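PDB 4ICI: putative flavoprotein from Bacteroides eggerthii, which binds flavin mononucleotide in a flavodoxin-like fold and probably serves in electron transfer or a related redox reaction. Local coordinates for residues A[101-104]-A[105-108]. Residues are numbered along the deposited sequence; the frame is centred on the assembly and turned at random.
Sequences LAPR and IINT
Ala102 and Ile106 meet at the first turn of helix 104-112, where the loop following strand 90-96 of the flavodoxin-like fold, a parallel sheet flanked by helices, enters its helix. The turn lies close to the cofactor, with the Pro103 side chain about 8 Å from the bound flavin mononucleotide. The tightly packed side is apolar. The methyl CB of Ala102 rests against CB of Ile106 at 4.0 Å, and its small size suits a place where loop, helix and strand converge. Because CG1 of Ile106 stands beside its own backbone N (chi1 -64°), this branch comes alongside the Pro103 ring, with Ile106 CG1 4.3 Å from Pro103 CD. Tyr95 of the central strand touches Ala102, Pro103 and Ile106, while Ile93 also packs on Ile106. Proline suits the entry to the helix, since its nitrogen has no hydrogen to offer and its ring restricts the backbone. Its carbonyl O accepts the amide of Ile106 at 2.9 Å, the donor lying above the carbonyl plane, and one residue further on Arg104 O receives Thr108 N at 3.1 Å in a regular helical bond.

The other side is polar and, though also largely buried, joined through water. Arg104 and Asn107 run side by side in the same direction, their guanidinium and amide planes 57° apart, and Arg104 CD comes to 4.0 Å from Asn107 OD1. A bend at chi2 (-53°) curves the long arginine chain past the amide; NE and NH2 go on to the carbonyls of Glu68 and Met69, and ND2 of Asn107 reaches Tyr142 OH. One water links loop backbone and both side chains: it accepts from Arg104 NH1 at 2.9 Å and donates to Ala102 O at 2.7 Å and to Asn107 OD1 at 2.6 Å.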
loop_
_atom_site.group_PDB
_atom_site.type_symbol
_atom_site.label_atom_id
_atom_site.label_comp_id
_atom_site.label_asym_id
_atom_site.label_seq_id
_atom_site.Cartn_x
_atom_site.Cartn_y
_atom_site.Cartn_z
ATOM N N LEU A 101 -6.754 4.317 8.048
ATOM C CA LEU A 101 -6.590 4.788 6.684
ATOM C C LEU A 101 -5.239 4.369 6.109
ATOM O O LEU A 101 -4.333 3.979 6.834
ATOM C CB LEU A 101 -6.674 6.328 6.633
ATOM C CG LEU A 101 -8.013 6.966 6.988
ATOM C CD1 LEU A 101 -7.793 8.480 7.245
ATOM C CD2 LEU A 101 -9.066 6.692 5.902
ATOM N N ALA A 102 -5.111 4.489 4.799
ATOM C CA ALA A 102 -3.788 4.461 4.168
ATOM C C ALA A 102 -3.034 5.747 4.511
ATOM O O ALA A 102 -3.593 6.839 4.460
ATOM C CB ALA A 102 -3.903 4.353 2.663
ATOM N N PRO A 103 -1.736 5.630 4.838
ATOM C CA PRO A 103 -0.898 6.827 4.918
ATOM C C PRO A 103 -0.985 7.662 3.654
ATOM O O PRO A 103 -1.131 7.114 2.547
ATOM C CB PRO A 103 0.509 6.253 5.129
ATOM C CG PRO A 103 0.277 4.897 5.763
ATOM C CD PRO A 103 -0.978 4.401 5.098
ATOM N N ARG A 104 -0.886 8.984 3.810
ATOM C CA ARG A 104 -1.055 9.871 2.667
ATOM C C ARG A 104 -0.020 9.689 1.561
ATOM O O ARG A 104 -0.288 10.034 0.416
ATOM C CB ARG A 104 -1.121 11.322 3.109
ATOM C CG ARG A 104 -2.135 11.674 4.200
ATOM C CD ARG A 104 -3.518 11.252 3.931
ATOM N NE ARG A 104 -4.445 11.774 4.938
ATOM C CZ ARG A 104 -5.736 11.443 4.998
ATOM N NH1 ARG A 104 -6.245 10.592 4.105
ATOM N NH2 ARG A 104 -6.521 12.035 5.889
ATOM N N ILE A 105 1.137 9.114 1.882
ATOM C CA ILE A 105 2.103 8.817 0.822
ATOM C C ILE A 105 1.565 7.808 -0.199
ATOM O O ILE A 105 1.994 7.784 -1.336
ATOM C CB ILE A 105 3.480 8.370 1.413
ATOM C CG1 ILE A 105 4.621 8.554 0.396
ATOM C CG2 ILE A 105 3.378 6.951 1.987
ATOM C CD1 ILE A 105 6.010 8.392 0.991
ATOM N N ILE A 106 0.577 7.007 0.205
ATOM C CA ILE A 106 -0.092 6.125 -0.745
ATOM C C ILE A 106 -0.856 6.949 -1.799
ATOM O O ILE A 106 -0.836 6.616 -2.984
ATOM C CB ILE A 106 -1.002 5.106 -0.028
ATOM C CG1 ILE A 106 -0.150 4.168 0.852
ATOM C CG2 ILE A 106 -1.809 4.309 -1.052
ATOM C CD1 ILE A 106 1.045 3.429 0.147
ATOM N N ASN A 107 -1.493 8.024 -1.362
ATOM C CA ASN A 107 -2.117 8.948 -2.302
ATOM C C ASN A 107 -1.061 9.576 -3.234
ATOM O O ASN A 107 -1.273 9.720 -4.443
ATOM C CB ASN A 107 -2.901 10.046 -1.580
ATOM C CG ASN A 107 -3.964 9.495 -0.644
ATOM O OD1 ASN A 107 -3.683 9.169 0.521
ATOM N ND2 ASN A 107 -5.195 9.379 -1.145
ATOM N N THR A 108 0.098 9.967 -2.677
ATOM C CA THR A 108 1.163 10.499 -3.539
ATOM C C THR A 108 1.561 9.473 -4.609
ATOM O O THR A 108 1.692 9.817 -5.795
ATOM C CB THR A 108 2.411 10.885 -2.743
ATOM O OG1 THR A 108 1.996 11.661 -1.614
ATOM C CG2 THR A 108 3.424 11.625 -3.617
HETATM O O HOH W 1 -4.916 8.400 2.734
#